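Local atomic coordinates of F-actin-capping protein subunit alpha (PDB entry 4AKR), a protein that caps the fast-growing barbed ends of actin filaments independently of calcium, blocking subunit exchange there without severing the filaments. Residues T123-C126 with N127-P131; A231-N234 with L235-L239; Q113-A116 with A117-E121. All coordinates share one frame; numbering follows the deposited sequence.

Contact 1: T123-C126 with N127-P131; sequences TKYC and NEYYP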
# COMPACT_ATOMS: atom_id res chain seq x y z
N THR A 123 -5.88 29.16 -8.21
CA THR A 123 -5.05 29.63 -7.11
C THR A 123 -5.86 29.77 -5.82
O THR A 123 -5.47 29.22 -4.79
CB THR A 123 -4.38 30.98 -7.47
OG1 THR A 123 -3.59 30.82 -8.66
CG2 THR A 123 -3.46 31.44 -6.36
N LYS A 124 -6.98 30.49 -5.88
CA LYS A 124 -7.84 30.66 -4.70
C LYS A 124 -8.41 29.32 -4.22
O LYS A 124 -8.46 29.05 -3.01
CB LYS A 124 -9.00 31.61 -5.03
CG LYS A 124 -8.57 33.03 -5.35
CD LYS A 124 -9.75 33.96 -5.72
CE LYS A 124 -10.33 33.63 -7.09
NZ LYS A 124 -11.34 34.63 -7.57
N TYR A 125 -8.85 28.49 -5.15
CA TYR A 125 -9.39 27.19 -4.79
C TYR A 125 -8.33 26.38 -4.06
O TYR A 125 -8.59 25.78 -3.02
CB TYR A 125 -9.84 26.44 -6.04
CG TYR A 125 -10.41 25.06 -5.76
CD1 TYR A 125 -11.58 24.90 -5.02
CD2 TYR A 125 -9.75 23.91 -6.21
CE1 TYR A 125 -12.08 23.63 -4.73
CE2 TYR A 125 -10.24 22.64 -5.93
CZ TYR A 125 -11.41 22.50 -5.19
OH TYR A 125 -11.88 21.25 -4.90
N CYS A 126 -7.12 26.37 -4.61
CA CYS A 126 -5.99 25.65 -4.05
C CYS A 126 -5.64 26.17 -2.65
O CYS A 126 -5.40 25.38 -1.72
CB CYS A 126 -4.80 25.80 -5.00
SG CYS A 126 -3.39 24.71 -4.70
N ASN A 127 -5.62 27.49 -2.48
CA ASN A 127 -5.31 28.08 -1.19
C ASN A 127 -6.39 27.77 -0.17
O ASN A 127 -6.11 27.67 1.02
CB ASN A 127 -5.16 29.61 -1.29
CG ASN A 127 -3.93 30.03 -2.06
OD1 ASN A 127 -3.10 29.20 -2.43
ND2 ASN A 127 -3.81 31.33 -2.30
N GLU A 128 -7.62 27.62 -0.64
CA GLU A 128 -8.74 27.34 0.25
C GLU A 128 -8.86 25.89 0.72
O GLU A 128 -9.11 25.65 1.90
CB GLU A 128 -10.05 27.75 -0.43
CG GLU A 128 -11.31 27.40 0.35
CD GLU A 128 -11.59 28.36 1.50
OE1 GLU A 128 -11.93 29.53 1.22
OE2 GLU A 128 -11.48 27.94 2.67
N TYR A 129 -8.66 24.93 -0.17
CA TYR A 129 -8.81 23.53 0.23
C TYR A 129 -7.56 22.67 0.36
O TYR A 129 -7.64 21.54 0.85
CB TYR A 129 -9.81 22.85 -0.71
CG TYR A 129 -11.16 23.50 -0.70
CD1 TYR A 129 -11.45 24.57 -1.54
CD2 TYR A 129 -12.15 23.09 0.20
CE1 TYR A 129 -12.68 25.21 -1.50
CE2 TYR A 129 -13.39 23.73 0.25
CZ TYR A 129 -13.64 24.79 -0.61
OH TYR A 129 -14.87 25.41 -0.58
N TYR A 130 -6.42 23.18 -0.07
CA TYR A 130 -5.20 22.41 0.01
C TYR A 130 -4.08 23.21 0.67
O TYR A 130 -3.33 23.91 0.00
CB TYR A 130 -4.77 21.95 -1.39
CG TYR A 130 -5.81 21.13 -2.13
CD1 TYR A 130 -5.86 19.75 -1.98
CD2 TYR A 130 -6.75 21.74 -2.97
CE1 TYR A 130 -6.80 18.98 -2.65
CE2 TYR A 130 -7.70 20.98 -3.65
CZ TYR A 130 -7.72 19.59 -3.48
OH TYR A 130 -8.64 18.81 -4.13
N PRO A 131 -3.97 23.11 2.00
CA PRO A 131 -2.95 23.83 2.78
C PRO A 131 -1.54 23.85 2.17
O PRO A 131 -0.94 24.92 2.05
CB PRO A 131 -3.00 23.14 4.15
CG PRO A 131 -3.76 21.83 3.90
CD PRO A 131 -4.77 22.23 2.87

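Contact 2: A231-N234 with L235-L239; sequences AELN and LHTAL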
# COMPACT_ATOMS: atom_id res chain seq x y z
N ALA A 231 -17.79 18.74 -7.18
CA ALA A 231 -17.47 17.35 -7.47
C ALA A 231 -16.46 16.80 -6.46
O ALA A 231 -16.65 15.71 -5.93
CB ALA A 231 -16.92 17.23 -8.88
N GLU A 232 -15.40 17.57 -6.18
CA GLU A 232 -14.38 17.15 -5.23
C GLU A 232 -14.89 17.09 -3.80
O GLU A 232 -14.44 16.25 -3.01
CB GLU A 232 -13.14 18.06 -5.32
CG GLU A 232 -12.43 18.01 -6.67
CD GLU A 232 -10.97 18.46 -6.61
OE1 GLU A 232 -10.62 19.28 -5.73
OE2 GLU A 232 -10.17 17.99 -7.45
N LEU A 233 -15.81 17.98 -3.45
CA LEU A 233 -16.39 17.97 -2.11
C LEU A 233 -17.15 16.67 -1.93
O LEU A 233 -17.03 15.99 -0.91
CB LEU A 233 -17.35 19.15 -1.91
CG LEU A 233 -18.34 18.99 -0.76
CD1 LEU A 233 -17.59 18.69 0.53
CD2 LEU A 233 -19.18 20.26 -0.62
N ASN A 234 -17.94 16.31 -2.94
CA ASN A 234 -18.71 15.08 -2.90
C ASN A 234 -17.80 13.87 -2.80
O ASN A 234 -18.05 12.96 -2.01
CB ASN A 234 -19.61 14.97 -4.12
CG ASN A 234 -20.81 15.88 -4.03
OD1 ASN A 234 -21.30 16.15 -2.93
ND2 ASN A 234 -21.30 16.35 -5.17
N LEU A 235 -16.75 13.86 -3.61
CA LEU A 235 -15.80 12.75 -3.59
C LEU A 235 -15.13 12.65 -2.22
O LEU A 235 -14.91 11.55 -1.71
CB LEU A 235 -14.74 12.93 -4.67
CG LEU A 235 -13.54 11.98 -4.54
CD1 LEU A 235 -14.03 10.54 -4.53
CD2 LEU A 235 -12.59 12.22 -5.70
N HIS A 236 -14.82 13.80 -1.63
CA HIS A 236 -14.18 13.82 -0.32
C HIS A 236 -15.15 13.26 0.71
O HIS A 236 -14.76 12.46 1.57
CB HIS A 236 -13.79 15.26 0.06
CG HIS A 236 -12.81 15.35 1.18
ND1 HIS A 236 -12.20 16.53 1.54
CD2 HIS A 236 -12.31 14.40 2.02
CE1 HIS A 236 -11.37 16.31 2.55
NE2 HIS A 236 -11.42 15.03 2.86
N THR A 237 -16.41 13.66 0.61
CA THR A 237 -17.44 13.18 1.53
C THR A 237 -17.58 11.68 1.39
O THR A 237 -17.55 10.94 2.36
CB THR A 237 -18.80 13.83 1.23
OG1 THR A 237 -18.73 15.23 1.50
CG2 THR A 237 -19.89 13.21 2.09
N ALA A 238 -17.73 11.23 0.15
CA ALA A 238 -17.87 9.82 -0.15
C ALA A 238 -16.70 9.04 0.45
O ALA A 238 -16.87 7.93 0.96
CB ALA A 238 -17.93 9.61 -1.64
N LEU A 239 -15.51 9.62 0.38
CA LEU A 239 -14.33 8.96 0.93
C LEU A 239 -14.38 8.83 2.44
O LEU A 239 -13.93 7.83 2.98
CB LEU A 239 -13.05 9.69 0.51
CG LEU A 239 -12.69 9.49 -0.97
CD1 LEU A 239 -11.37 10.18 -1.29
CD2 LEU A 239 -12.61 7.98 -1.27

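Contact 3: Q113-A116 with A117-E121; sequences QYRA and AFDEE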
# COMPACT_ATOMS: atom_id res chain seq x y z
N GLN A 113 -6.20 34.84 -22.14
CA GLN A 113 -7.17 35.47 -21.25
C GLN A 113 -8.02 34.42 -20.56
O GLN A 113 -8.51 34.64 -19.45
CB GLN A 113 -8.06 36.47 -22.00
CG GLN A 113 -7.30 37.69 -22.52
CD GLN A 113 -8.20 38.85 -22.92
OE1 GLN A 113 -7.73 39.88 -23.40
NE2 GLN A 113 -9.51 38.69 -22.71
N TYR A 114 -8.20 33.29 -21.22
CA TYR A 114 -8.97 32.20 -20.63
C TYR A 114 -8.10 31.48 -19.62
O TYR A 114 -8.53 31.20 -18.51
CB TYR A 114 -9.46 31.23 -21.72
CG TYR A 114 -10.69 31.74 -22.44
CD1 TYR A 114 -11.93 31.78 -21.79
CD2 TYR A 114 -10.61 32.27 -23.73
CE1 TYR A 114 -13.05 32.35 -22.40
CE2 TYR A 114 -11.72 32.83 -24.35
CZ TYR A 114 -12.94 32.87 -23.68
OH TYR A 114 -14.04 33.44 -24.28
N ARG A 115 -6.86 31.21 -20.00
CA ARG A 115 -5.96 30.53 -19.09
C ARG A 115 -5.80 31.38 -17.82
O ARG A 115 -5.88 30.87 -16.71
CB ARG A 115 -4.60 30.30 -19.75
CG ARG A 115 -3.73 29.27 -19.04
CD ARG A 115 -2.25 29.54 -19.27
NE ARG A 115 -1.89 30.82 -18.67
CZ ARG A 115 -1.75 31.03 -17.37
NH1 ARG A 115 -1.93 30.04 -16.50
NH2 ARG A 115 -1.50 32.25 -16.93
N ALA A 116 -5.59 32.69 -18.01
CA ALA A 116 -5.40 33.62 -16.89
C ALA A 116 -6.63 33.70 -15.99
O ALA A 116 -6.51 33.74 -14.77
CB ALA A 116 -5.03 35.02 -17.41
N ALA A 117 -7.81 33.74 -16.59
CA ALA A 117 -9.04 33.78 -15.81
C ALA A 117 -9.18 32.48 -15.02
O ALA A 117 -9.63 32.49 -13.88
CB ALA A 117 -10.24 33.98 -16.71
N PHE A 118 -8.79 31.35 -15.61
CA PHE A 118 -8.86 30.08 -14.88
C PHE A 118 -7.80 30.01 -13.80
O PHE A 118 -8.03 29.49 -12.70
CB PHE A 118 -8.67 28.88 -15.83
CG PHE A 118 -9.93 28.42 -16.50
CD1 PHE A 118 -10.61 29.25 -17.40
CD2 PHE A 118 -10.45 27.15 -16.25
CE1 PHE A 118 -11.78 28.82 -18.04
CE2 PHE A 118 -11.62 26.70 -16.88
CZ PHE A 118 -12.28 27.54 -17.78
N ASP A 119 -6.63 30.54 -14.10
CA ASP A 119 -5.53 30.52 -13.14
C ASP A 119 -5.90 31.24 -11.84
O ASP A 119 -5.56 30.76 -10.76
CB ASP A 119 -4.27 31.13 -13.77
CG ASP A 119 -3.00 30.59 -13.16
OD1 ASP A 119 -3.09 29.96 -12.08
OD2 ASP A 119 -1.91 30.80 -13.73
N GLU A 120 -6.59 32.37 -11.93
CA GLU A 120 -6.99 33.10 -10.71
C GLU A 120 -7.84 32.21 -9.81
O GLU A 120 -7.70 32.21 -8.59
CB GLU A 120 -7.82 34.36 -11.03
CG GLU A 120 -7.09 35.50 -11.73
CD GLU A 120 -7.96 36.76 -11.86
OE1 GLU A 120 -9.18 36.63 -12.14
OE2 GLU A 120 -7.43 37.88 -11.69
N GLU A 121 -8.75 31.47 -10.43
CA GLU A 121 -9.64 30.59 -9.68
C GLU A 121 -8.93 29.37 -9.09
O GLU A 121 -9.18 28.98 -7.95
CB GLU A 121 -10.82 30.16 -10.57
CG GLU A 121 -11.67 31.32 -11.06
CD GLU A 121 -12.20 32.18 -9.91
OE1 GLU A 121 -12.84 31.61 -8.99
OE2 GLU A 121 -11.98 33.41 -9.93

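Contact 1: T123-C126 with N127-P131
The rings of Tyr125 and Tyr129, one helical turn apart, meet obliquely, with Tyr125 CE1 3.4 Å from Tyr129 CD1 and their planes at 41°. Their side chains cross almost at right angles because they leave the backbone differently: Tyr125 CG is anti to its N (chi1 179°), whereas Tyr129 CG stands anti to its carbonyl carbon (chi1 -59°). Glu128 CG lies over one face of the Tyr129 ring, near its rim. Tyr130 meets Tyr125 at CE2, across the ring from Tyr129, its edge turned to the Tyr125 face in an offset edge-to-face pair; Tyr125 CE2 lies in the plane of the Tyr130 ring, 3.8 Å from Tyr130 CE2. This three-tyrosine cluster sits at the C-terminal end of helix 112-129, and Tyr130 is the first residue to leave helical geometry. Tyr130 N still closes a last turn on Cys126 O at 2.9 Å, after a straighter bond from Tyr129 N to Tyr125 O (3.0 Å). The buried hydroxyls Tyr125 OH and Tyr130 OH each bond to Glu232 OE1 and to a basic side chain of the other protein chain. The side chains of Thr123 and Asn127 lie side by side, Thr123 CG2 4.1 Å from Asn127 ND2.

Contact 2: A231-N234 with L235-L239
Thr237 OG1 and Thr237 N both donate to Leu233 O, so this carbonyl is gripped twice by one residue. The backbone N-H bond, 2.9 Å from Thr237 N to Leu233 O, is the ordinary helical one; the hydroxyl bond, 3.0 Å from Thr237 OG1 to Leu233 O, arrives from above the carbonyl plane, 39° out of it. The threonine torsion allows this: OG1 stands beside its own backbone N (chi1 -66°), which turns it back along the helix. The remaining backbone bonds follow the same i to i+4 pattern, from Leu235 N to Ala231 O, from His236 N to Glu232 O, and, almost linear at the hydrogen (171°), from Ala238 N to Asn234 O at 2.8 Å. They build the middle of the long C-terminal helix 217-248, which packs along the five-stranded antiparallel sheet of the subunit. Side chains touch little across the turn: the Leu233 methyl CD1 comes within 3.8 Å of the hydroxyl oxygen Thr237 OG1, on the exposed side. Leu235 turns its end away, and it reaches Val188 and Thr206 on the sheet strands. Polar ends on the buried side also find partners beyond the turn. The Glu232 carboxylate is held at both oxygens, OE1 by Tyr125 and Tyr130, OE2 by Trp171 NE1 and Ser169 OG; four hydrogen-bonding groups thus surround a buried acid and would probably stabilise it as a carboxylate. Both ring nitrogens of His236 hydrogen-bond to side chains of the other protein chain, NE2 to a polar one and ND1 to a basic one.

Contact 3: Q113-A116 with A117-E121
Arg115 NH1 is shared by two acceptors, Asp119 OD2 at 2.9 Å and, from strand 134-142, the backbone O of Val137. The bond to Asp119 is the i to i+4 salt bridge of a helix, nearly straight at the hydrogen (168°). Its carboxylate oxygen lies at the edge of the guanidinium, in that group's plane, yet is itself met from above the carboxylate plane; the two flat groups are turned 85° against each other. Both side chains start with CG anti to the backbone N (chi1 -163° for Arg115) and run side by side, and a bend at chi3 of the arginine brings NH1 back to the acid. Arg115 NE pairs with Glu112, so the guanidinium bridges acids on both sides of it along the sequence. With an alanine here, Asp119 would probably lose its close positive mate and the Val137 carbonyl this donor. The turn belongs to the N-terminal half of helix 112-129, which lies on the five-stranded sheet beside helix 217-248. In the backbone of the same turn, Asp119 N bonds to Arg115 O at 2.7 Å, in the carbonyl plane, whereas Ala117 N meets Gln113 O from well above that plane. On the packed side, Phe118 CD1 comes 3.1 Å from Tyr114 O, which lies at the ring edge and also accepts from Phe118 N at 2.9 Å. The Phe118 ring packs on Ile148 and Val137 of the sheet and on Thr220 and Ala221 of helix 217-248; Tyr114 meets Phe175 edge-to-face.

Overall arrangement
From the N terminus, contact 3 (113-121) comes first, then contact 1 (123-131), on the same helix 112-129; contact 2 (231-239) follows much later, on helix 217-248. Each joins adjoining segments and closes only helical turns, so the three stand in series and none nests within or crosses another. Between contacts 1 and 2 the chain runs through all five strands of the antiparallel sheet before returning. The two helices then meet where contacts 1 and 2 touch, through tyrosine hydroxyls and a glutamate, beside the other protein chain. Contact 3 lies about 24 Å from contact 2, centre to centre, and packs against an earlier part of helix 217-248.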